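PDB 3LP5: putative cell surface hydrolase from Lactobacillus plantarum, which is of unknown substrate but, as a putative cell surface enzyme with an alpha/beta-hydrolase fold, probably acts as a hydrolase. Local coordinates for residues Ala15-Arg19 against Gly209-Ser215; His35-Lys39 against Ser51-Ala55; Val42-Ile48 against Trp83-Ala87; Arg159-Pro163 against Tyr193-Val199. The contacts are given in a common frame with arbitrary orientation. Numbering follows the deposited sequence.

Contact 1 (Ala15-Arg19 against Gly209-Ser215)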
loop_
_atom_site.group_PDB
_atom_site.type_symbol
_atom_site.label_atom_id
_atom_site.label_comp_id
_atom_site.label_asym_id
_atom_site.label_seq_id
_atom_site.Cartn_x
_atom_site.Cartn_y
_atom_site.Cartn_z
ATOM N N ALA A 15 -9.401 -7.440 -10.555
ATOM C CA ALA A 15 -8.397 -7.767 -11.593
ATOM C C ALA A 15 -7.002 -8.011 -10.984
ATOM O O ALA A 15 -6.254 -8.856 -11.455
ATOM C CB ALA A 15 -8.323 -6.657 -12.667
ATOM N N SER A 16 -6.675 -7.308 -9.919
ATOM C CA SER A 16 -5.345 -7.424 -9.347
ATOM C C SER A 16 -5.310 -8.313 -8.079
ATOM O O SER A 16 -4.218 -8.487 -7.453
ATOM C CB SER A 16 -4.764 -5.997 -9.107
ATOM O OG SER A 16 -5.529 -5.264 -8.163
ATOM N N GLN A 17 -6.455 -8.948 -7.753
ATOM C CA GLN A 17 -6.561 -9.842 -6.558
ATOM C C GLN A 17 -5.599 -11.068 -6.546
ATOM O O GLN A 17 -5.027 -11.394 -5.500
ATOM C CB GLN A 17 -8.013 -10.299 -6.266
ATOM C CG GLN A 17 -8.286 -10.780 -4.822
ATOM C CD GLN A 17 -8.027 -9.668 -3.793
ATOM O OE1 GLN A 17 -8.571 -8.549 -3.906
ATOM N NE2 GLN A 17 -7.150 -9.950 -2.810
ATOM N N ASN A 18 -5.465 -11.762 -7.672
ATOM C CA ASN A 18 -4.560 -12.911 -7.748
ATOM C C ASN A 18 -3.113 -12.515 -7.366
ATOM O O ASN A 18 -2.465 -13.230 -6.554
ATOM C CB ASN A 18 -4.605 -13.607 -9.137
ATOM C CG ASN A 18 -5.719 -14.711 -9.242
ATOM O OD1 ASN A 18 -6.112 -15.151 -10.366
ATOM N ND2 ASN A 18 -6.206 -15.169 -8.086
ATOM N N ARG A 19 -2.619 -11.397 -7.939
ATOM C CA ARG A 19 -1.301 -10.891 -7.594
ATOM C C ARG A 19 -1.199 -10.631 -6.090
ATOM O O ARG A 19 -0.275 -11.125 -5.418
ATOM C CB ARG A 19 -0.929 -9.626 -8.364
ATOM C CG ARG A 19 0.525 -9.281 -8.130
ATOM C CD ARG A 19 0.912 -7.849 -8.495
ATOM N NE ARG A 19 0.791 -7.550 -9.924
ATOM C CZ ARG A 19 1.768 -7.712 -10.801
ATOM N NH1 ARG A 19 2.962 -8.192 -10.441
ATOM N NH2 ARG A 19 1.559 -7.412 -12.053
ATOM N N GLY A 209 6.768 -4.816 -15.415
ATOM C CA GLY A 209 5.535 -5.567 -15.339
ATOM C C GLY A 209 4.643 -5.272 -14.151
ATOM O O GLY A 209 3.499 -5.754 -14.108
ATOM N N ALA A 210 5.119 -4.474 -13.190
ATOM C CA ALA A 210 4.351 -4.229 -11.948
ATOM C C ALA A 210 3.053 -3.482 -12.212
ATOM O O ALA A 210 2.132 -3.569 -11.402
ATOM C CB ALA A 210 5.178 -3.515 -10.840
ATOM N N ASN A 211 2.935 -2.812 -13.364
ATOM C CA ASN A 211 1.711 -2.041 -13.668
ATOM C C ASN A 211 0.563 -2.920 -14.205
ATOM O O ASN A 211 -0.547 -2.418 -14.371
ATOM C CB ASN A 211 1.990 -0.958 -14.732
ATOM C CG ASN A 211 2.846 0.189 -14.195
ATOM O OD1 ASN A 211 3.170 0.242 -13.011
ATOM N ND2 ASN A 211 3.270 1.074 -15.099
ATOM N N THR A 212 0.864 -4.188 -14.565
ATOM C CA THR A 212 -0.142 -5.055 -15.168
ATOM C C THR A 212 -0.937 -5.683 -14.058
ATOM O O THR A 212 -0.399 -5.934 -12.964
ATOM C CB THR A 212 0.498 -6.217 -15.996
ATOM O OG1 THR A 212 1.417 -6.937 -15.146
ATOM C CG2 THR A 212 1.259 -5.665 -17.153
ATOM N N ALA A 213 -2.206 -5.943 -14.345
ATOM C CA ALA A 213 -3.117 -6.629 -13.412
ATOM C C ALA A 213 -2.698 -8.079 -13.191
ATOM O O ALA A 213 -2.618 -8.548 -12.065
ATOM C CB ALA A 213 -4.546 -6.592 -13.966
ATOM N N HIS A 214 -2.452 -8.782 -14.290
ATOM C CA HIS A 214 -2.038 -10.188 -14.277
ATOM C C HIS A 214 -0.557 -10.304 -13.932
ATOM O O HIS A 214 0.307 -9.886 -14.685
ATOM C CB HIS A 214 -2.299 -10.810 -15.652
ATOM C CG HIS A 214 -3.708 -11.286 -15.853
ATOM N ND1 HIS A 214 -4.764 -10.890 -15.050
ATOM C CD2 HIS A 214 -4.243 -12.106 -16.795
ATOM C CE1 HIS A 214 -5.880 -11.460 -15.486
ATOM N NE2 HIS A 214 -5.594 -12.202 -16.544
ATOM N N SER A 215 -0.247 -10.881 -12.808
ATOM C CA SER A 215 1.134 -10.975 -12.380
ATOM C C SER A 215 1.861 -12.119 -13.083
ATOM O O SER A 215 1.253 -12.907 -13.812
ATOM C CB SER A 215 1.117 -11.347 -10.901
ATOM O OG SER A 215 0.289 -12.543 -10.752
HETATM O O HOH W 1 -3.910 -10.489 -10.764
#
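Leaving the first turn of helix 17-30 with its CA-to-CB bond toward Gly209-Ser215, Arg19 runs extended through chi1 (t) and chi2 (t), then bends at chi3 (m), so that the guanidinium enters the loop. Arg19 NH2 donates to Thr212 O at 2.6 Å (155°), near the guanidinium plane, and weakly to Gly209 O at 3.3 Å (129°). Ala210 O lies over one face of the group and Ser215 CA over the opposite one, while Arg19 CG packs 3.5 Å from Ser215 CB. Gly209 to Thr212 forms a type I beta turn, closed by Thr212 N to Gly209 O (3.1 Å) and reinforced by Thr212 OG1, which at chi1 (p) donates to Gly209 O at 2.6 Å. In this alpha/beta-hydrolase fold the turn belongs to the loop after strand 201-206, and the helix N-terminus faces it beside Ser106 of a possible nucleophile elbow, which the Ser16 side chain touches. Ser16, the N-cap residue, makes no capping bond with its side chain: its p rotamer directs OG to Ser13 O. Nearby, Ala15 CB meets Ala213 CB at 4.0 Å, and water 1 accepts from Arg19 N at 3.2 Å and lies 2.7 Å from Ala213 O.

Contact 2 (His35-Lys39 against Ser51-Ala55)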
loop_
_atom_site.group_PDB
_atom_site.type_symbol
_atom_site.label_atom_id
_atom_site.label_comp_id
_atom_site.label_asym_id
_atom_site.label_seq_id
_atom_site.Cartn_x
_atom_site.Cartn_y
_atom_site.Cartn_z
ATOM N N HIS A 35 4.525 -14.680 10.596
ATOM C CA HIS A 35 3.686 -13.505 10.798
ATOM C C HIS A 35 2.229 -13.963 10.768
ATOM O O HIS A 35 1.807 -14.641 9.842
ATOM C CB HIS A 35 3.914 -12.455 9.712
ATOM C CG HIS A 35 5.319 -11.928 9.652
ATOM N ND1 HIS A 35 5.715 -10.789 10.326
ATOM C CD2 HIS A 35 6.411 -12.365 8.974
ATOM C CE1 HIS A 35 6.997 -10.566 10.088
ATOM N NE2 HIS A 35 7.441 -11.497 9.264
ATOM N N SER A 36 1.464 -13.636 11.810
ATOM C CA SER A 36 0.084 -14.131 11.826
ATOM C C SER A 36 -0.725 -13.283 10.821
ATOM O O SER A 36 -0.292 -12.198 10.446
ATOM C CB SER A 36 -0.446 -14.210 13.266
ATOM O OG SER A 36 -0.363 -12.958 13.915
ATOM N N VAL A 37 -1.804 -13.811 10.267
ATOM C CA VAL A 37 -2.579 -13.081 9.259
ATOM C C VAL A 37 -4.031 -12.904 9.724
ATOM O O VAL A 37 -4.726 -13.870 9.877
ATOM C CB VAL A 37 -2.584 -13.801 7.919
ATOM C CG1 VAL A 37 -3.507 -13.082 6.902
ATOM C CG2 VAL A 37 -1.170 -13.952 7.362
ATOM N N LEU A 38 -4.455 -11.661 9.970
ATOM C CA LEU A 38 -5.847 -11.329 10.247
ATOM C C LEU A 38 -6.451 -10.604 9.030
ATOM O O LEU A 38 -5.783 -9.726 8.464
ATOM C CB LEU A 38 -5.864 -10.356 11.411
ATOM C CG LEU A 38 -7.197 -9.786 11.795
ATOM C CD1 LEU A 38 -8.132 -10.825 12.425
ATOM C CD2 LEU A 38 -6.989 -8.573 12.718
ATOM N N LYS A 39 -7.656 -10.981 8.582
ATOM C CA LYS A 39 -8.271 -10.353 7.386
ATOM C C LYS A 39 -9.572 -9.729 7.758
ATOM O O LYS A 39 -10.421 -10.422 8.351
ATOM C CB LYS A 39 -8.583 -11.357 6.263
ATOM C CG LYS A 39 -7.380 -11.948 5.599
ATOM C CD LYS A 39 -7.609 -12.165 4.080
ATOM C CE LYS A 39 -6.365 -12.848 3.387
ATOM N NZ LYS A 39 -6.131 -14.264 3.862
ATOM N N SER A 51 -11.598 -12.634 9.495
ATOM C CA SER A 51 -11.067 -13.936 9.193
ATOM C C SER A 51 -9.663 -13.974 9.844
ATOM O O SER A 51 -8.982 -12.928 9.901
ATOM C CB SER A 51 -10.957 -14.011 7.662
ATOM O OG SER A 51 -11.031 -15.348 7.241
ATOM N N GLY A 52 -9.225 -15.136 10.339
ATOM C CA GLY A 52 -7.842 -15.331 10.839
ATOM C C GLY A 52 -7.696 -14.736 12.227
ATOM O O GLY A 52 -8.707 -14.587 12.943
ATOM N N SER A 53 -6.453 -14.372 12.615
ATOM C CA SER A 53 -6.238 -13.755 13.945
ATOM C C SER A 53 -4.818 -13.326 14.181
ATOM O O SER A 53 -3.951 -13.716 13.475
ATOM C CB SER A 53 -6.631 -14.741 15.065
ATOM O OG SER A 53 -5.757 -15.854 14.972
ATOM N N ILE A 54 -4.600 -12.507 15.202
ATOM C CA ILE A 54 -3.277 -12.089 15.617
ATOM C C ILE A 54 -2.887 -12.951 16.807
ATOM O O ILE A 54 -3.618 -12.980 17.820
ATOM C CB ILE A 54 -3.305 -10.578 16.061
ATOM C CG1 ILE A 54 -3.812 -9.642 14.945
ATOM C CG2 ILE A 54 -1.949 -10.115 16.600
ATOM C CD1 ILE A 54 -3.406 -10.045 13.582
ATOM N N ALA A 55 -1.748 -13.654 16.707
ATOM C CA ALA A 55 -1.161 -14.366 17.832
ATOM C C ALA A 55 -0.866 -13.369 18.947
ATOM O O ALA A 55 -0.430 -12.251 18.643
ATOM C CB ALA A 55 0.129 -15.080 17.386
HETATM O O HOH W 2 -2.736 -15.917 11.713
#
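Strands 37-42 and 48-52 form an antiparallel hairpin at one border of the central sheet, and this contact lies at its open end; the touching parts run 156° apart. Ser36 points its CA-to-CB bond toward Ser51-Ala55, and its OG at chi1 (p) accepts from Ala55 N at 3.2 Å and 159°, while also bonding to the Asp58 carboxylate. At Val37 the side chain turns away, so the backbone does the work. Val37 O accepts from Ser53 N (3.3 Å, 143°), and Val37 N donates to water 2 at 2.7 Å, which donates to Ser53 O at 3.1 Å. Leu38 forms a non-hydrogen-bonded pair with Gly52, CA to CA 4.5 Å. Gly52 has positive phi, and a CB there would fall 2.3 Å from Val37 O, a clash; instead Gly52 CA makes a CA-H...O contact with Val37 O at 3.6 Å. Leu38 CB packs 3.3 Å from Ile54 CD1. Lys39 forms a hydrogen-bonded pair with Ser51: Lys39 N to Ser51 O is 2.7 Å and nearly linear (179°), Ser51 N to Lys39 O 2.8 Å. Toward Ala55 the link thus rests on one backbone bond, a water bridge and the Ser36 hydroxyl rather than on mutual backbone pairing.

Contact 3 (Val42-Ile48 against Trp83-Ala87)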
loop_
_atom_site.group_PDB
_atom_site.type_symbol
_atom_site.label_atom_id
_atom_site.label_comp_id
_atom_site.label_asym_id
_atom_site.label_seq_id
_atom_site.Cartn_x
_atom_site.Cartn_y
_atom_site.Cartn_z
ATOM N N VAL A 42 -14.482 -4.986 4.876
ATOM C CA VAL A 42 -15.491 -3.992 5.255
ATOM C C VAL A 42 -16.621 -4.083 4.278
ATOM O O VAL A 42 -16.397 -3.896 3.067
ATOM C CB VAL A 42 -14.938 -2.541 5.253
ATOM C CG1 VAL A 42 -15.942 -1.568 5.882
ATOM C CG2 VAL A 42 -13.619 -2.505 6.019
ATOM N N GLN A 43 -17.831 -4.268 4.813
ATOM C CA GLN A 43 -19.096 -4.334 4.030
ATOM C C GLN A 43 -19.597 -2.983 3.550
ATOM O O GLN A 43 -19.162 -1.940 4.042
ATOM C CB GLN A 43 -20.201 -5.033 4.857
ATOM C CG GLN A 43 -19.769 -6.365 5.461
ATOM C CD GLN A 43 -19.174 -7.311 4.426
ATOM O OE1 GLN A 43 -17.984 -7.705 4.510
ATOM N NE2 GLN A 43 -19.952 -7.622 3.421
ATOM N N THR A 44 -20.517 -2.977 2.599
ATOM C CA THR A 44 -20.872 -1.709 1.985
ATOM C C THR A 44 -21.682 -0.777 2.901
ATOM O O THR A 44 -21.886 0.404 2.563
ATOM C CB THR A 44 -21.620 -1.900 0.671
ATOM O OG1 THR A 44 -22.837 -2.570 0.960
ATOM C CG2 THR A 44 -20.782 -2.709 -0.344
ATOM N N ASP A 45 -22.144 -1.300 4.040
ATOM C CA ASP A 45 -22.798 -0.495 5.055
ATOM C C ASP A 45 -21.819 -0.166 6.203
ATOM O O ASP A 45 -22.223 0.417 7.197
ATOM C CB ASP A 45 -24.086 -1.204 5.574
ATOM C CG ASP A 45 -23.785 -2.535 6.304
ATOM O OD1 ASP A 45 -22.611 -2.946 6.351
ATOM O OD2 ASP A 45 -24.712 -3.190 6.861
ATOM N N GLY A 46 -20.536 -0.545 6.077
ATOM C CA GLY A 46 -19.528 -0.214 7.089
ATOM C C GLY A 46 -19.317 -1.198 8.222
ATOM O O GLY A 46 -18.408 -1.041 9.051
ATOM N N THR A 47 -20.102 -2.258 8.266
ATOM C CA THR A 47 -19.798 -3.309 9.206
ATOM C C THR A 47 -18.621 -4.147 8.661
ATOM O O THR A 47 -18.220 -4.007 7.472
ATOM C CB THR A 47 -21.034 -4.173 9.421
ATOM O OG1 THR A 47 -21.371 -4.794 8.172
ATOM C CG2 THR A 47 -22.233 -3.248 9.941
ATOM N N ILE A 48 -18.033 -4.962 9.534
ATOM C CA ILE A 48 -16.766 -5.629 9.232
ATOM C C ILE A 48 -16.915 -7.111 9.418
ATOM O O ILE A 48 -17.444 -7.585 10.468
ATOM C CB ILE A 48 -15.634 -5.102 10.114
ATOM C CG1 ILE A 48 -15.495 -3.569 9.956
ATOM C CG2 ILE A 48 -14.323 -5.835 9.833
ATOM C CD1 ILE A 48 -14.394 -2.985 10.852
ATOM N N TRP A 83 -14.149 3.621 4.700
ATOM C CA TRP A 83 -14.135 2.264 5.223
ATOM C C TRP A 83 -12.790 1.860 5.865
ATOM O O TRP A 83 -12.744 1.146 6.903
ATOM C CB TRP A 83 -14.525 1.264 4.097
ATOM C CG TRP A 83 -15.996 1.418 3.655
ATOM C CD1 TRP A 83 -17.056 1.702 4.444
ATOM C CD2 TRP A 83 -16.516 1.214 2.322
ATOM N NE1 TRP A 83 -18.232 1.771 3.668
ATOM C CE2 TRP A 83 -17.916 1.457 2.367
ATOM C CE3 TRP A 83 -15.931 0.826 1.088
ATOM C CZ2 TRP A 83 -18.729 1.379 1.208
ATOM C CZ3 TRP A 83 -16.738 0.783 -0.067
ATOM C CH2 TRP A 83 -18.119 1.012 0.004
ATOM N N LEU A 84 -11.682 2.283 5.255
ATOM C CA LEU A 84 -10.344 2.001 5.838
ATOM C C LEU A 84 -10.217 2.610 7.226
ATOM O O LEU A 84 -9.709 1.991 8.186
ATOM C CB LEU A 84 -9.223 2.579 4.945
ATOM C CG LEU A 84 -7.760 2.355 5.475
ATOM C CD1 LEU A 84 -7.475 0.895 5.928
ATOM C CD2 LEU A 84 -6.745 2.717 4.398
ATOM N N ASN A 85 -10.662 3.852 7.347
ATOM C CA ASN A 85 -10.676 4.536 8.635
ATOM C C ASN A 85 -11.624 3.805 9.603
ATOM O O ASN A 85 -11.285 3.617 10.797
ATOM C CB ASN A 85 -11.165 5.958 8.389
ATOM C CG ASN A 85 -10.968 6.869 9.587
ATOM O OD1 ASN A 85 -10.168 6.598 10.496
ATOM N ND2 ASN A 85 -11.727 7.938 9.606
ATOM N N THR A 86 -12.781 3.336 9.098
ATOM C CA THR A 86 -13.645 2.522 9.961
ATOM C C THR A 86 -12.923 1.280 10.477
ATOM O O THR A 86 -13.044 0.951 11.609
ATOM C CB THR A 86 -14.939 2.094 9.204
ATOM O OG1 THR A 86 -15.591 3.289 8.786
ATOM C CG2 THR A 86 -15.910 1.278 10.102
ATOM N N ALA A 87 -12.173 0.577 9.622
ATOM C CA ALA A 87 -11.543 -0.632 10.026
ATOM C C ALA A 87 -10.356 -0.273 10.938
ATOM O O ALA A 87 -10.116 -0.899 11.954
ATOM C CB ALA A 87 -11.066 -1.449 8.775
#
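Trp83 opens Trp83-Ala87, on helix 74-92, and buries 98 Å² against the hairpin turn that joins strands 37-42 and 48-52. Its CB meets Val42 CG1 at 3.6 Å, and the indole reaches along the turn: Gln43 O lies over one ring face, with Gln43 O to Trp83 NE1 at 3.8 Å, and Thr44 O is 3.6 Å from Trp83 CZ2. The turn is type I from Gln43 to Gly46, closed by Gly46 N to Gln43 O (2.8 Å); Asp45 OD1 adds an Asx turn by accepting from Thr47 N at 3.2 Å. Three residues on, Thr86 CG2 touches Gly46 O at 3.6 Å, while its OG1 bonds back to Val82 O. Ala87 comes last, its CB 3.9 Å from Val42 CG2 and its CA 3.8 Å from Ile48 CD1; Leu40 and Ile65 extend this apolar patch over the sheet. With no hydrogen bond between the segments, helix and hairpin are joined by van der Waals and apolar packing, while polar bonds within the turn fix its shape.

Contact 4 (Arg159-Pro163 against Tyr193-Val199)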
loop_
_atom_site.group_PDB
_atom_site.type_symbol
_atom_site.label_atom_id
_atom_site.label_comp_id
_atom_site.label_asym_id
_atom_site.label_seq_id
_atom_site.Cartn_x
_atom_site.Cartn_y
_atom_site.Cartn_z
ATOM N N ARG A 159 -2.324 16.914 0.364
ATOM C CA ARG A 159 -1.002 16.270 0.590
ATOM C C ARG A 159 -0.341 16.856 1.808
ATOM O O ARG A 159 0.452 16.160 2.422
ATOM C CB ARG A 159 -0.091 16.431 -0.649
ATOM C CG ARG A 159 0.322 17.947 -0.885
ATOM C CD ARG A 159 1.011 18.171 -2.264
ATOM N NE ARG A 159 1.497 19.543 -2.413
ATOM C CZ ARG A 159 0.721 20.628 -2.592
ATOM N NH1 ARG A 159 -0.635 20.541 -2.640
ATOM N NH2 ARG A 159 1.289 21.830 -2.714
ATOM N N THR A 160 -0.632 18.124 2.172
ATOM C CA THR A 160 -0.028 18.678 3.378
ATOM C C THR A 160 -0.526 18.007 4.681
ATOM O O THR A 160 0.111 18.134 5.731
ATOM C CB THR A 160 -0.155 20.191 3.508
ATOM O OG1 THR A 160 -1.537 20.548 3.585
ATOM C CG2 THR A 160 0.484 20.875 2.310
ATOM N N GLY A 161 -1.630 17.266 4.611
ATOM C CA GLY A 161 -2.025 16.479 5.760
ATOM C C GLY A 161 -1.125 15.255 6.000
ATOM O O GLY A 161 -1.240 14.645 7.044
ATOM N N LEU A 162 -0.240 14.885 5.051
ATOM C CA LEU A 162 0.618 13.697 5.247
ATOM C C LEU A 162 1.512 13.880 6.464
ATOM O O LEU A 162 1.871 15.004 6.795
ATOM C CB LEU A 162 1.486 13.375 4.003
ATOM C CG LEU A 162 0.674 12.832 2.799
ATOM C CD1 LEU A 162 1.446 13.033 1.480
ATOM C CD2 LEU A 162 0.192 11.349 2.988
ATOM N N PRO A 163 1.831 12.789 7.160
ATOM C CA PRO A 163 2.791 12.895 8.275
ATOM C C PRO A 163 4.212 13.164 7.807
ATOM O O PRO A 163 4.714 12.455 6.943
ATOM C CB PRO A 163 2.710 11.526 8.965
ATOM C CG PRO A 163 1.987 10.673 8.070
ATOM C CD PRO A 163 1.116 11.500 7.179
ATOM N N TYR A 193 4.511 13.996 -7.111
ATOM C CA TYR A 193 3.952 15.330 -6.805
ATOM C C TYR A 193 3.229 15.407 -5.469
ATOM O O TYR A 193 3.171 16.474 -4.849
ATOM C CB TYR A 193 2.988 15.831 -7.928
ATOM C CG TYR A 193 3.581 15.718 -9.301
ATOM C CD1 TYR A 193 4.801 16.318 -9.598
ATOM C CD2 TYR A 193 2.946 14.965 -10.287
ATOM C CE1 TYR A 193 5.373 16.189 -10.846
ATOM C CE2 TYR A 193 3.496 14.851 -11.550
ATOM C CZ TYR A 193 4.717 15.460 -11.815
ATOM O OH TYR A 193 5.297 15.336 -13.061
ATOM N N ILE A 194 2.678 14.297 -5.044
ATOM C CA ILE A 194 2.030 14.179 -3.751
ATOM C C ILE A 194 3.094 14.093 -2.647
ATOM O O ILE A 194 3.056 14.821 -1.660
ATOM C CB ILE A 194 1.111 12.975 -3.739
ATOM C CG1 ILE A 194 -0.110 13.270 -4.627
ATOM C CG2 ILE A 194 0.505 12.749 -2.311
ATOM C CD1 ILE A 194 -0.672 12.026 -5.315
ATOM N N PHE A 195 4.093 13.261 -2.839
ATOM C CA PHE A 195 4.972 12.878 -1.727
ATOM C C PHE A 195 6.238 13.720 -1.565
ATOM O O PHE A 195 6.604 13.970 -0.431
ATOM C CB PHE A 195 5.316 11.399 -1.810
ATOM C CG PHE A 195 4.122 10.512 -1.564
ATOM C CD1 PHE A 195 3.504 10.492 -0.322
ATOM C CD2 PHE A 195 3.610 9.717 -2.567
ATOM C CE1 PHE A 195 2.391 9.666 -0.082
ATOM C CE2 PHE A 195 2.503 8.889 -2.328
ATOM C CZ PHE A 195 1.909 8.873 -1.072
ATOM N N GLN A 196 6.877 14.186 -2.654
ATOM C CA GLN A 196 8.219 14.733 -2.516
ATOM C C GLN A 196 8.074 16.039 -1.702
ATOM O O GLN A 196 7.173 16.867 -1.936
ATOM C CB GLN A 196 8.909 15.065 -3.877
ATOM C CG GLN A 196 9.215 13.876 -4.779
ATOM C CD GLN A 196 9.937 14.254 -6.137
ATOM O OE1 GLN A 196 9.459 15.119 -7.017
ATOM N NE2 GLN A 196 11.068 13.595 -6.320
ATOM N N ASP A 197 8.958 16.213 -0.740
ATOM C CA ASP A 197 8.847 17.389 0.167
ATOM C C ASP A 197 7.588 17.480 1.055
ATOM O O ASP A 197 7.387 18.490 1.715
ATOM C CB ASP A 197 9.122 18.694 -0.574
ATOM C CG ASP A 197 10.660 18.923 -0.792
ATOM O OD1 ASP A 197 11.422 17.940 -0.884
ATOM O OD2 ASP A 197 11.125 20.085 -0.834
ATOM N N GLN A 198 6.769 16.443 1.075
ATOM C CA GLN A 198 5.708 16.335 2.082
ATOM C C GLN A 198 6.045 15.296 3.113
ATOM O O GLN A 198 5.430 15.317 4.166
ATOM C CB GLN A 198 4.319 15.999 1.496
ATOM C CG GLN A 198 3.737 17.105 0.681
ATOM C CD GLN A 198 3.691 18.480 1.440
ATOM O OE1 GLN A 198 3.415 18.550 2.635
ATOM N NE2 GLN A 198 3.971 19.553 0.716
ATOM N N VAL A 199 6.983 14.377 2.810
ATOM C CA VAL A 199 7.350 13.306 3.728
ATOM C C VAL A 199 8.890 13.306 3.873
ATOM O O VAL A 199 9.596 13.871 3.049
ATOM C CB VAL A 199 6.775 11.912 3.274
ATOM C CG1 VAL A 199 5.220 11.954 3.096
ATOM C CG2 VAL A 199 7.429 11.416 1.983
HETATM O O HOH W 3 4.484 19.518 -2.542
#
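Gln198, Leu162 and Arg159 bury 91, 73 and 67 Å² here, more than any other residues of the contact. Gln198 folds over the 3-10 segment 159-161 with chi1 and chi2 both m, which brings Gln198 OE1 to 3.5 Å from Thr160 CA and Gln198 CG to 3.9 Å from Arg159 CG. Leu162 CD1 inserts between apolar side chains, 3.7 Å from Phe195 CD1 and 3.9 Å from Ile194 CG2. Both segments are connections into parallel strands of the alpha/beta-hydrolase sheet: residues 159-163 lead from helix 150-157 to strand 167-172, and residues 193-199 run from the end of helix 191-195 toward edge strand 201-206. Phe195 and Val199 also touch Val168 of strand 167-172. Arg159 lays its aliphatic part along the helix end, CB 3.7 Å from Ile194 O and CD 3.8 Å from Tyr193 O; its charged end forms a cation-pi contact with Tyr156 and bonds to Tyr156 O. Water 3 accepts from Arg159 NE at 3.0 Å and Gln198 NE2 at 3.3 Å.

From the N terminus, contact 1 opens at Ala15-Arg19 and closes only at Gly209-Ser215, so its long loop encloses the other three and brings the start of helix 17-30 to the loop after the last strand. Contact 2 opens at His35-Lys39; contact 3 opens at Val42-Ile48 before contact 2 closes at Ser51-Ala55, and itself closes at Trp83-Ala87. These two therefore cross, one joining the hairpin strands at their open end, the other pressing their turn on helix 74-92, with centres about 18 Å apart. Contact 4 follows in series, linking connections at the far end of the sheet; its centre lies about 31 Å from the centre of contact 2, across the chain's centre.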